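Local coordinates for protein MdcE (Pseudomonas aeruginosa, PDB 5VIP) that probably serves as the gamma subunit of a biotin-independent malonate decarboxylase and probably has transferase activity, at residues Arg59-Val64 with Trp85-Ala90; Ala109-Pro114 with Gly159-His164; Pro147-Leu152 with Arg170-His175; Met180-Gly185 with Met210-Asp215. All coordinates share one frame; numbering follows the deposited sequence.

Contact 1. Residues Arg59-Val64 with Trp85-Ala90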
loop_
_atom_site.group_PDB
_atom_site.type_symbol
_atom_site.label_atom_id
_atom_site.label_comp_id
_atom_site.label_asym_id
_atom_site.label_seq_id
_atom_site.Cartn_x
_atom_site.Cartn_y
_atom_site.Cartn_z
ATOM N N ARG A 59 -1.802 -13.181 17.255
ATOM C CA ARG A 59 -0.554 -12.449 17.410
ATOM C C ARG A 59 -0.851 -10.956 17.309
ATOM O O ARG A 59 -1.434 -10.497 16.321
ATOM C CB ARG A 59 0.477 -12.891 16.359
ATOM C CG ARG A 59 1.709 -11.994 16.251
ATOM C CD ARG A 59 2.781 -12.642 15.358
ATOM N NE ARG A 59 3.465 -13.733 16.054
ATOM C CZ ARG A 59 4.651 -14.235 15.710
ATOM N NH1 ARG A 59 5.309 -13.759 14.653
ATOM N NH2 ARG A 59 5.187 -15.216 16.431
ATOM N N PHE A 60 -0.484 -10.213 18.351
ATOM C CA PHE A 60 -0.630 -8.758 18.376
ATOM C C PHE A 60 0.591 -8.099 17.737
ATOM O O PHE A 60 1.725 -8.509 17.978
ATOM C CB PHE A 60 -0.789 -8.232 19.814
ATOM C CG PHE A 60 -2.080 -8.637 20.493
ATOM C CD1 PHE A 60 -3.216 -7.844 20.392
ATOM C CD2 PHE A 60 -2.143 -9.793 21.261
ATOM C CE1 PHE A 60 -4.397 -8.204 21.031
ATOM C CE2 PHE A 60 -3.323 -10.161 21.900
ATOM C CZ PHE A 60 -4.448 -9.365 21.784
ATOM N N LEU A 61 0.366 -7.061 16.938
ATOM C CA LEU A 61 1.470 -6.317 16.346
ATOM C C LEU A 61 1.201 -4.840 16.460
ATOM O O LEU A 61 0.130 -4.377 16.107
ATOM C CB LEU A 61 1.676 -6.677 14.866
ATOM C CG LEU A 61 1.958 -8.133 14.522
ATOM C CD1 LEU A 61 0.699 -8.774 13.965
ATOM C CD2 LEU A 61 3.089 -8.208 13.517
ATOM N N ALA A 62 2.195 -4.103 16.924
ATOM C CA ALA A 62 2.082 -2.667 17.041
ATOM C C ALA A 62 3.403 -2.011 16.683
ATOM O O ALA A 62 4.476 -2.471 17.090
ATOM C CB ALA A 62 1.658 -2.273 18.470
ATOM N N VAL A 63 3.319 -0.932 15.920
ATOM C CA VAL A 63 4.452 -0.043 15.755
ATOM C C VAL A 63 4.383 1.014 16.854
ATOM O O VAL A 63 3.319 1.581 17.101
ATOM C CB VAL A 63 4.442 0.615 14.383
ATOM C CG1 VAL A 63 5.628 1.565 14.244
ATOM C CG2 VAL A 63 4.468 -0.458 13.295
ATOM N N VAL A 64 5.502 1.269 17.528
ATOM C CA VAL A 64 5.518 2.221 18.645
ATOM C C VAL A 64 6.771 3.092 18.575
ATOM O O VAL A 64 7.744 2.724 17.916
ATOM C CB VAL A 64 5.479 1.488 20.010
ATOM C CG1 VAL A 64 4.223 0.611 20.124
ATOM C CG2 VAL A 64 6.742 0.652 20.179
ATOM N N TRP A 85 10.363 -3.560 7.248
ATOM C CA TRP A 85 10.910 -4.895 7.070
ATOM C C TRP A 85 10.663 -5.739 8.310
ATOM O O TRP A 85 10.458 -6.940 8.199
ATOM C CB TRP A 85 12.403 -4.848 6.741
ATOM C CG TRP A 85 12.711 -4.370 5.344
ATOM C CD1 TRP A 85 13.468 -3.289 4.998
ATOM C CD2 TRP A 85 12.273 -4.966 4.109
ATOM N NE1 TRP A 85 13.541 -3.183 3.621
ATOM C CE2 TRP A 85 12.810 -4.198 3.057
ATOM C CE3 TRP A 85 11.476 -6.075 3.793
ATOM C CZ2 TRP A 85 12.574 -4.502 1.707
ATOM C CZ3 TRP A 85 11.254 -6.382 2.452
ATOM C CH2 TRP A 85 11.794 -5.593 1.428
ATOM N N GLY A 86 10.663 -5.107 9.486
ATOM C CA GLY A 86 10.388 -5.823 10.724
ATOM C C GLY A 86 8.994 -6.432 10.786
ATOM O O GLY A 86 8.810 -7.574 11.223
ATOM N N LEU A 87 8.001 -5.663 10.351
ATOM C CA LEU A 87 6.630 -6.162 10.253
ATOM C C LEU A 87 6.538 -7.336 9.288
ATOM O O LEU A 87 5.900 -8.347 9.582
ATOM C CB LEU A 87 5.676 -5.044 9.801
ATOM C CG LEU A 87 5.251 -4.051 10.882
ATOM C CD1 LEU A 87 4.447 -2.907 10.276
ATOM C CD2 LEU A 87 4.444 -4.778 11.949
ATOM N N ALA A 88 7.159 -7.182 8.122
ATOM C CA ALA A 88 7.167 -8.225 7.110
ATOM C C ALA A 88 7.705 -9.522 7.706
ATOM O O ALA A 88 7.115 -10.598 7.538
ATOM C CB ALA A 88 8.022 -7.795 5.905
ATOM N N ALA A 89 8.823 -9.400 8.416
ATOM C CA ALA A 89 9.469 -10.552 9.033
ATOM C C ALA A 89 8.586 -11.201 10.105
ATOM O O ALA A 89 8.452 -12.430 10.136
ATOM C CB ALA A 89 10.826 -10.138 9.625
ATOM N N ALA A 90 7.983 -10.381 10.972
ATOM C CA ALA A 90 7.141 -10.902 12.052
ATOM C C ALA A 90 5.870 -11.551 11.508
ATOM O O ALA A 90 5.418 -12.578 12.014
ATOM C CB ALA A 90 6.788 -9.792 13.048
#
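Leu-87 reaches from helix 81-97 with its two methyls spread like a fork, and each prong meets a different bump on strand 56-63. CD2 lies 4.0 Å from CD2 of Leu-61, while CD1 lies 3.9 Å from CG2 of Val-63, whose side chain it meets nearly at a right angle. The residue between them, Ala-62, turns its CB to the other side of the sheet, as strand alternation demands, so Leu-61 and Val-63 form two neighbouring ridges for the fork to grip. Leu-61 in turn pushes its CD2 into the shallow place over Ala-90, one helical turn on, where CD2 stands 4.1 Å from Ala-90 CB; the small methyl lets the leucine come up close to the helix. Segments 59-63 and 85-90 run almost exactly antiparallel, their axes 10.3 Å apart. Tyr-138 of helix 127-143 touches both Leu-61 and Leu-87 and adds to the apolar cluster.

At the far end Arg-59 lies with its chain extended as far as CD (chi1 168°) and bends at chi3, which brings the guanidinium edge to the helix backbone. NH1 sits 2.9 Å from Ala-90 O, a weak bond with an N-H...O angle of only 125°. The main holds on this arginine are salt bridges to Asp-50 and Glu-93. These two carboxylates probably offset both its buried charge and the nearby Arg-105, so the guanidinium finds its partners at one end while the methyls of Leu-61, Val-63, Leu-87 and Ala-90 pack on one another along the rest.

Contact 2. Residues Ala109-Pro114 with Gly159-His164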
loop_
_atom_site.group_PDB
_atom_site.type_symbol
_atom_site.label_atom_id
_atom_site.label_comp_id
_atom_site.label_asym_id
_atom_site.label_seq_id
_atom_site.Cartn_x
_atom_site.Cartn_y
_atom_site.Cartn_z
ATOM N N ALA A 109 -3.579 -6.113 14.358
ATOM C CA ALA A 109 -2.739 -4.943 14.203
ATOM C C ALA A 109 -3.297 -3.806 15.041
ATOM O O ALA A 109 -4.412 -3.343 14.819
ATOM C CB ALA A 109 -2.630 -4.527 12.730
ATOM N N ILE A 110 -2.514 -3.368 16.015
ATOM C CA ILE A 110 -2.873 -2.216 16.802
ATOM C C ILE A 110 -2.247 -1.001 16.145
ATOM O O ILE A 110 -1.021 -0.884 16.057
ATOM C CB ILE A 110 -2.397 -2.346 18.256
ATOM C CG1 ILE A 110 -3.031 -3.583 18.897
ATOM C CG2 ILE A 110 -2.718 -1.083 19.020
ATOM C CD1 ILE A 110 -2.446 -3.938 20.259
ATOM N N VAL A 111 -3.094 -0.097 15.676
ATOM C CA VAL A 111 -2.630 0.950 14.787
ATOM C C VAL A 111 -2.606 2.321 15.457
ATOM O O VAL A 111 -3.643 2.871 15.812
ATOM C CB VAL A 111 -3.508 1.020 13.515
ATOM C CG1 VAL A 111 -3.006 2.118 12.585
ATOM C CG2 VAL A 111 -3.520 -0.336 12.783
ATOM N N ASP A 112 -1.407 2.861 15.626
ATOM C CA ASP A 112 -1.237 4.242 16.046
ATOM C C ASP A 112 0.086 4.726 15.482
ATOM O O ASP A 112 1.122 4.679 16.157
ATOM C CB ASP A 112 -1.281 4.380 17.579
ATOM C CG ASP A 112 -0.979 5.801 18.045
ATOM O OD1 ASP A 112 -1.308 6.775 17.317
ATOM O OD2 ASP A 112 -0.395 5.942 19.146
ATOM N N VAL A 113 0.047 5.165 14.225
ATOM C CA VAL A 113 1.251 5.546 13.497
ATOM C C VAL A 113 1.052 6.907 12.849
ATOM O O VAL A 113 0.074 7.130 12.126
ATOM C CB VAL A 113 1.613 4.495 12.422
ATOM C CG1 VAL A 113 2.178 3.252 13.080
ATOM C CG2 VAL A 113 0.381 4.148 11.590
ATOM N N PRO A 114 1.972 7.838 13.126
ATOM C CA PRO A 114 1.853 9.241 12.719
ATOM C C PRO A 114 2.065 9.479 11.224
ATOM O O PRO A 114 1.417 10.355 10.655
ATOM C CB PRO A 114 2.949 9.928 13.532
ATOM C CG PRO A 114 3.955 8.856 13.784
ATOM C CD PRO A 114 3.179 7.588 13.930
ATOM N N GLY A 159 1.281 6.157 4.262
ATOM C CA GLY A 159 1.971 4.908 3.973
ATOM C C GLY A 159 2.171 4.019 5.187
ATOM O O GLY A 159 2.293 2.796 5.068
ATOM N N ALA A 160 2.226 4.632 6.365
ATOM C CA ALA A 160 2.335 3.863 7.597
ATOM C C ALA A 160 1.104 2.992 7.786
ATOM O O ALA A 160 1.225 1.814 8.148
ATOM C CB ALA A 160 2.538 4.800 8.811
ATOM N N PHE A 161 -0.081 3.554 7.543
ATOM C CA PHE A 161 -1.328 2.784 7.651
ATOM C C PHE A 161 -1.443 1.729 6.536
ATOM O O PHE A 161 -1.928 0.619 6.771
ATOM C CB PHE A 161 -2.550 3.727 7.626
ATOM C CG PHE A 161 -3.878 3.039 7.889
ATOM C CD1 PHE A 161 -3.948 1.860 8.625
ATOM C CD2 PHE A 161 -5.054 3.580 7.391
ATOM C CE1 PHE A 161 -5.167 1.233 8.859
ATOM C CE2 PHE A 161 -6.282 2.965 7.628
ATOM C CZ PHE A 161 -6.335 1.784 8.358
ATOM N N LEU A 162 -1.006 2.063 5.323
ATOM C CA LEU A 162 -1.019 1.063 4.243
ATOM C C LEU A 162 -0.197 -0.166 4.653
ATOM O O LEU A 162 -0.601 -1.315 4.420
ATOM C CB LEU A 162 -0.476 1.658 2.936
ATOM C CG LEU A 162 -1.392 2.673 2.247
ATOM C CD1 LEU A 162 -0.708 3.341 1.060
ATOM C CD2 LEU A 162 -2.687 2.003 1.803
ATOM N N ALA A 163 0.938 0.084 5.304
ATOM C CA ALA A 163 1.861 -0.983 5.694
ATOM C C ALA A 163 1.392 -1.730 6.936
ATOM O O ALA A 163 1.666 -2.914 7.096
ATOM C CB ALA A 163 3.260 -0.414 5.936
ATOM N N HIS A 164 0.696 -1.021 7.820
ATOM C CA HIS A 164 0.333 -1.582 9.113
ATOM C C HIS A 164 -1.132 -1.310 9.411
ATOM O O HIS A 164 -1.477 -0.281 9.993
ATOM C CB HIS A 164 1.223 -0.993 10.206
ATOM C CG HIS A 164 0.920 -1.512 11.575
ATOM N ND1 HIS A 164 0.981 -2.853 11.894
ATOM C CD2 HIS A 164 0.575 -0.867 12.717
ATOM C CE1 HIS A 164 0.673 -3.014 13.170
ATOM N NE2 HIS A 164 0.429 -1.825 13.694
#
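The imidazole of His-164 reaches across from the end of helix 158-163 and gives its NE2 proton to the backbone O of Ile-110, 2.9 Å away. With CG trans to the backbone N (chi1 180°), the ring extends straight out to strand 106-113. The oxygen lies near the ring plane, yet NE2 approaches from above the carbonyl plane, 59° out of it, and the bond is bent to 152°. Tyr-138 bonds to ND1, so both ring nitrogens have partners and the rotation of the ring is fixed; histidine suits a buried place that asks for two polar links. Small and branched apolar groups fit around the ring: Ala-109 CB is 3.7 Å from His-164 CE1, and Val-111 CG2 is 4.1 Å from His-164 CD2. The same CG2 of Val-111 also presses on the backbone O of His-164, at 3.5 Å.

Packing is equally close at the other end, where Val-113 CG2 meets Ala-160 CB at 3.6 Å. Alanine offers only a methyl here, and the backbones draw together, with 6.2 Å between the CA atoms of Val-113 and Ala-160. The Phe-161 ring touches Val-111 through a single pair, CD1 to CG1 at 4.1 Å, and stacks on Tyr-166. The more open side belongs to Asp-112 and Pro-114, which are partly exposed and point their CB atoms off the helix; the Asp-112 carboxylate is held by the backbone N atoms of Lys-155 and Gly-25.

Strand 106-113 lies between strands 56-63 and 148-152. Helix 158-163 runs nearly antiparallel to it on one face, beside helix 127-143, while helix 24-33 covers Ile-110 on the opposite face.

Contact 3. Residues Pro147-Leu152 with Arg170-His175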
loop_
_atom_site.group_PDB
_atom_site.type_symbol
_atom_site.label_atom_id
_atom_site.label_comp_id
_atom_site.label_asym_id
_atom_site.label_seq_id
_atom_site.Cartn_x
_atom_site.Cartn_y
_atom_site.Cartn_z
ATOM N N PRO A 147 -6.945 -14.656 9.932
ATOM C CA PRO A 147 -7.805 -13.493 10.141
ATOM C C PRO A 147 -6.953 -12.288 10.509
ATOM O O PRO A 147 -6.148 -12.370 11.438
ATOM C CB PRO A 147 -8.714 -13.921 11.302
ATOM C CG PRO A 147 -8.648 -15.433 11.307
ATOM C CD PRO A 147 -7.254 -15.759 10.860
ATOM N N LEU A 148 -7.104 -11.196 9.766
ATOM C CA LEU A 148 -6.437 -9.942 10.104
ATOM C C LEU A 148 -7.448 -8.934 10.578
ATOM O O LEU A 148 -8.434 -8.664 9.885
ATOM C CB LEU A 148 -5.705 -9.335 8.910
ATOM C CG LEU A 148 -4.305 -9.758 8.520
ATOM C CD1 LEU A 148 -4.292 -11.242 8.173
ATOM C CD2 LEU A 148 -3.907 -8.908 7.311
ATOM N N ILE A 149 -7.183 -8.356 11.738
ATOM C CA ILE A 149 -8.030 -7.307 12.275
ATOM C C ILE A 149 -7.183 -6.095 12.570
ATOM O O ILE A 149 -6.148 -6.193 13.250
ATOM C CB ILE A 149 -8.765 -7.760 13.573
ATOM C CG1 ILE A 149 -9.639 -8.985 13.286
ATOM C CG2 ILE A 149 -9.612 -6.640 14.110
ATOM C CD1 ILE A 149 -10.079 -9.735 14.525
ATOM N N GLY A 150 -7.620 -4.944 12.064
ATOM C CA GLY A 150 -6.928 -3.700 12.343
ATOM C C GLY A 150 -7.658 -2.913 13.423
ATOM O O GLY A 150 -8.822 -2.560 13.247
ATOM N N LEU A 151 -6.978 -2.627 14.532
ATOM C CA LEU A 151 -7.591 -1.854 15.606
ATOM C C LEU A 151 -7.002 -0.451 15.645
ATOM O O LEU A 151 -5.842 -0.266 15.995
ATOM C CB LEU A 151 -7.399 -2.555 16.952
ATOM C CG LEU A 151 -7.989 -1.790 18.140
ATOM C CD1 LEU A 151 -9.510 -1.730 18.026
ATOM C CD2 LEU A 151 -7.563 -2.413 19.465
ATOM N N LEU A 152 -7.794 0.540 15.251
ATOM C CA LEU A 152 -7.289 1.907 15.175
ATOM C C LEU A 152 -7.481 2.606 16.512
ATOM O O LEU A 152 -8.607 2.942 16.855
ATOM C CB LEU A 152 -8.015 2.694 14.077
ATOM C CG LEU A 152 -8.191 2.010 12.710
ATOM C CD1 LEU A 152 -8.641 3.005 11.649
ATOM C CD2 LEU A 152 -6.937 1.280 12.280
ATOM N N ARG A 170 -11.007 -6.928 8.641
ATOM C CA ARG A 170 -11.963 -6.068 9.344
ATOM C C ARG A 170 -11.238 -4.938 10.044
ATOM O O ARG A 170 -10.195 -5.154 10.662
ATOM C CB ARG A 170 -12.778 -6.857 10.370
ATOM C CG ARG A 170 -13.527 -8.054 9.824
ATOM C CD ARG A 170 -14.782 -7.666 9.059
ATOM N NE ARG A 170 -15.529 -8.876 8.747
ATOM C CZ ARG A 170 -15.212 -9.715 7.763
ATOM N NH1 ARG A 170 -14.170 -9.467 6.975
ATOM N NH2 ARG A 170 -15.931 -10.807 7.567
ATOM N N LEU A 171 -11.783 -3.729 9.923
ATOM C CA LEU A 171 -11.231 -2.559 10.587
ATOM C C LEU A 171 -12.158 -2.098 11.705
ATOM O O LEU A 171 -13.352 -1.870 11.482
ATOM C CB LEU A 171 -11.013 -1.415 9.597
ATOM C CG LEU A 171 -9.901 -1.576 8.553
ATOM C CD1 LEU A 171 -9.922 -0.387 7.618
ATOM C CD2 LEU A 171 -8.537 -1.705 9.222
ATOM N N ILE A 172 -11.600 -1.973 12.903
ATOM C CA ILE A 172 -12.330 -1.448 14.059
ATOM C C ILE A 172 -11.622 -0.210 14.568
ATOM O O ILE A 172 -10.409 -0.233 14.767
ATOM C CB ILE A 172 -12.422 -2.491 15.195
ATOM C CG1 ILE A 172 -13.219 -3.711 14.726
ATOM C CG2 ILE A 172 -13.016 -1.868 16.480
ATOM C CD1 ILE A 172 -12.973 -4.964 15.572
ATOM N N ALA A 173 -12.360 0.879 14.768
ATOM C CA ALA A 173 -11.748 2.101 15.259
ATOM C C ALA A 173 -12.344 2.499 16.609
ATOM O O ALA A 173 -13.537 2.327 16.832
ATOM C CB ALA A 173 -11.934 3.236 14.250
ATOM N N LEU A 174 -11.514 3.037 17.491
ATOM C CA LEU A 174 -12.026 3.696 18.686
ATOM C C LEU A 174 -12.672 5.024 18.284
ATOM O O LEU A 174 -12.153 5.754 17.428
ATOM C CB LEU A 174 -10.912 3.908 19.711
ATOM C CG LEU A 174 -10.183 2.618 20.099
ATOM C CD1 LEU A 174 -9.164 2.860 21.183
ATOM C CD2 LEU A 174 -11.175 1.538 20.496
ATOM N N HIS A 175 -13.827 5.317 18.873
ATOM C CA HIS A 175 -14.564 6.521 18.527
ATOM C C HIS A 175 -14.061 7.650 19.412
ATOM O O HIS A 175 -14.628 7.928 20.473
ATOM C CB HIS A 175 -16.075 6.304 18.692
ATOM C CG HIS A 175 -16.912 7.436 18.181
ATOM N ND1 HIS A 175 -17.406 8.430 19.000
ATOM C CD2 HIS A 175 -17.349 7.730 16.932
ATOM C CE1 HIS A 175 -18.106 9.287 18.279
ATOM N NE2 HIS A 175 -18.088 8.886 17.021
#
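Gly-150 and Ile-172 carry the centre of this strand pair: Ile-172 N gives its hydrogen to Gly-150 O at 2.9 Å, almost straight at 174°. Gly-150 N bonds in turn to Arg-170 O, Leu-152 N to Ile-172 O at 2.8 Å, and Leu-174 N to Leu-152 O, while the first rung, Arg-170 N to Leu-148 O, is weak at 3.3 Å.

Side chains lie over this ladder on both faces. On one, Ile-149 and Ile-172 stand side by side, with CG2 of Ile-149 4.0 Å from CD1 of Ile-172, and Leu-151 CD1 meets Ile-172 CG2 at 3.8 Å; beta-branched isoleucine suits an extended backbone. On the other, Leu-171 CD2 leans over Gly-150, 4.0 Å from its CA, into space that a CB would occupy, and the CB atoms of Leu-152 and Ala-173 meet.

Farther out, helix 237-254 packs against Ile-149 and Ile-172, and its Asp-253 forms a salt bridge with Arg-170 NE. Helix 214-219 covers Leu-171 and Ala-173. Two adjacent parallel strands, joined by a connection containing strand 155-157 and helix 158-163, form a beta-alpha-beta crossover, as in the crotonase-like fold of carboxyltransferase subunits.

Contact 4. Residues Met180-Gly185 with Met210-Asp215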
loop_
_atom_site.group_PDB
_atom_site.type_symbol
_atom_site.label_atom_id
_atom_site.label_comp_id
_atom_site.label_asym_id
_atom_site.label_seq_id
_atom_site.Cartn_x
_atom_site.Cartn_y
_atom_site.Cartn_z
HETATM N N MSE A 180 -7.538 9.233 13.807
HETATM C CA MSE A 180 -7.654 9.922 12.530
HETATM C C MSE A 180 -7.052 9.076 11.428
HETATM O O MSE A 180 -5.963 8.529 11.582
HETATM C CB MSE A 180 -6.965 11.287 12.583
HETATM C CG MSE A 180 -7.655 12.277 13.517
HETATM SE SE MSE A 180 -6.609 13.908 13.762
HETATM C CE MSE A 180 -5.116 13.210 14.784
ATOM N N VAL A 181 -7.789 8.956 10.334
ATOM C CA VAL A 181 -7.302 8.280 9.141
ATOM C C VAL A 181 -7.170 9.333 8.054
ATOM O O VAL A 181 -8.110 10.101 7.829
ATOM C CB VAL A 181 -8.251 7.171 8.669
ATOM C CG1 VAL A 181 -7.655 6.441 7.455
ATOM C CG2 VAL A 181 -8.554 6.196 9.803
ATOM N N HIS A 182 -6.011 9.396 7.402
ATOM C CA HIS A 182 -5.846 10.312 6.271
ATOM C C HIS A 182 -4.622 9.938 5.450
ATOM O O HIS A 182 -3.835 9.083 5.845
ATOM C CB HIS A 182 -5.719 11.765 6.750
ATOM C CG HIS A 182 -6.282 12.778 5.794
ATOM N ND1 HIS A 182 -5.545 13.332 4.771
ATOM C CD2 HIS A 182 -7.509 13.353 5.727
ATOM C CE1 HIS A 182 -6.292 14.196 4.107
ATOM N NE2 HIS A 182 -7.490 14.225 4.665
ATOM N N ALA A 183 -4.466 10.614 4.319
ATOM C CA ALA A 183 -3.363 10.373 3.401
ATOM C C ALA A 183 -2.190 11.319 3.654
ATOM O O ALA A 183 -1.057 11.018 3.288
ATOM C CB ALA A 183 -3.857 10.501 1.967
HETATM N N MSE A 184 -2.457 12.457 4.291
HETATM C CA MSE A 184 -1.385 13.388 4.645
HETATM C C MSE A 184 -1.701 14.146 5.932
HETATM O O MSE A 184 -2.872 14.279 6.319
HETATM C CB MSE A 184 -1.141 14.377 3.505
HETATM C CG MSE A 184 -2.235 15.420 3.367
HETATM SE SE MSE A 184 -2.178 16.373 1.648
HETATM C CE MSE A 184 -3.148 15.059 0.559
ATOM N N GLY A 185 -0.652 14.635 6.590
ATOM C CA GLY A 185 -0.800 15.406 7.814
ATOM C C GLY A 185 -1.522 16.726 7.603
ATOM O O GLY A 185 -1.489 17.293 6.507
HETATM N N MSE A 210 -12.281 13.992 2.760
HETATM C CA MSE A 210 -11.170 14.897 3.018
HETATM C C MSE A 210 -10.985 15.140 4.512
HETATM O O MSE A 210 -9.935 15.600 4.959
HETATM C CB MSE A 210 -11.408 16.214 2.288
HETATM C CG MSE A 210 -10.270 17.200 2.350
HETATM SE SE MSE A 210 -10.796 18.844 1.411
HETATM C CE MSE A 210 -9.265 19.954 1.867
ATOM N N ALA A 211 -12.018 14.812 5.280
ATOM C CA ALA A 211 -12.017 15.058 6.718
ATOM C C ALA A 211 -11.103 14.097 7.477
ATOM O O ALA A 211 -10.880 12.959 7.049
ATOM C CB ALA A 211 -13.429 14.970 7.259
ATOM N N TYR A 212 -10.586 14.571 8.609
ATOM C CA TYR A 212 -9.659 13.804 9.442
ATOM C C TYR A 212 -10.358 12.991 10.545
ATOM O O TYR A 212 -9.809 12.002 11.033
ATOM C CB TYR A 212 -8.620 14.750 10.067
ATOM C CG TYR A 212 -7.563 15.198 9.082
ATOM C CD1 TYR A 212 -7.809 16.244 8.195
ATOM C CD2 TYR A 212 -6.331 14.559 9.019
ATOM C CE1 TYR A 212 -6.851 16.650 7.281
ATOM C CE2 TYR A 212 -5.364 14.955 8.106
ATOM C CZ TYR A 212 -5.636 15.997 7.231
ATOM O OH TYR A 212 -4.676 16.388 6.327
ATOM N N ASP A 213 -11.563 13.398 10.934
ATOM C CA ASP A 213 -12.265 12.743 12.040
ATOM C C ASP A 213 -12.802 11.363 11.670
ATOM O O ASP A 213 -13.057 11.067 10.501
ATOM C CB ASP A 213 -13.421 13.604 12.520
ATOM C CG ASP A 213 -14.565 13.614 11.537
ATOM O OD1 ASP A 213 -14.474 14.356 10.536
ATOM O OD2 ASP A 213 -15.538 12.864 11.745
ATOM N N ILE A 214 -13.028 10.534 12.682
ATOM C CA ILE A 214 -13.370 9.146 12.441
ATOM C C ILE A 214 -14.845 8.961 12.058
ATOM O O ILE A 214 -15.206 7.963 11.438
ATOM C CB ILE A 214 -13.006 8.285 13.676
ATOM C CG1 ILE A 214 -12.904 6.809 13.290
ATOM C CG2 ILE A 214 -13.963 8.552 14.836
ATOM C CD1 ILE A 214 -11.772 6.520 12.291
ATOM N N ASP A 215 -15.705 9.924 12.395
ATOM C CA ASP A 215 -17.094 9.838 11.951
ATOM C C ASP A 215 -17.194 9.979 10.429
ATOM O O ASP A 215 -17.908 9.220 9.767
ATOM C CB ASP A 215 -17.950 10.900 12.636
ATOM C CG ASP A 215 -18.390 10.479 14.021
ATOM O OD1 ASP A 215 -18.604 9.268 14.227
ATOM O OD2 ASP A 215 -18.515 11.352 14.902
#
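Met-180 and Tyr-212 bring the two backbones closest, their CA atoms 5.4 Å apart, where strand 180-182 passes the loop leading into helix 214-219. In what is probably a crotonase-like fold, this strand pairs with strand 155-157 in a small parallel sheet beside the main one. No beta ladder forms with the loop: Tyr-212 O receives a CA-H...O contact from Met-180 CA at 3.3 Å, and neither this oxygen nor the buried Val-181 N has a hydrogen-bond partner in the model. At the loop's end Asp-213 is the N-cap of helix 214-219, its short carboxylate suited to capping a backbone N there.

The rings of His-182 and Tyr-212 form an offset (parallel-displaced) stack, with planes at 7° and centroids 3.7 Å apart. Tyr-212 CG lies anti to the carbonyl carbon (chi1 -76°), which sends the long phenol across the histidine to the turn beyond. Both imidazole nitrogens are used: NE2 donates to Met-210 O at 2.8 Å, approaching from above the carbonyl plane, while ND1 accepts from Met-184 N in the ring plane. This pattern places the proton on NE2 and holds the imidazole flat against one face of the tyrosine ring. At the apolar end Val-181 CG2 touches Ile-214 CD1 at 4.1 Å.

Met-180, Met-184 and Met-210 are selenomethionines. CG of Met-180 presses on Tyr-212 O at 3.3 Å and its SE reaches Tyr-212 CB, while the methyl end turns away. Helix 186-192 also packs on the phenol, and another protein chain covers part of segment 180-185. Tyr-212 OH donates its proton to Met-184 O at 2.8 Å.

Overall arrangement
Contacts 1, 2 and 3 share one mixed sheet and follow its strand order. Contacts 1 and 2, with centres 10 Å apart, are joined by Leu-61 O and Ile-110 N at 2.8 Å, and His-164 packs against Leu-87. Contacts 2 and 3 interlock along the chain, their segments alternating; Ala-109 O lies 2.7 Å from Leu-151 N. Contact 4 stands beyond the main sheet, its centre about 23 Å from that of contact 1. It meets contact 2 through Phe-161 and Val-181, and contact 3 where His-175 NE2 lies 2.9 Å from Asp-215 OD1 and Ala-173 packs on Ile-214. Another protein chain reaches residues of contacts 1, 2 and 4, whereas no other chain of the assembly touches contact 3.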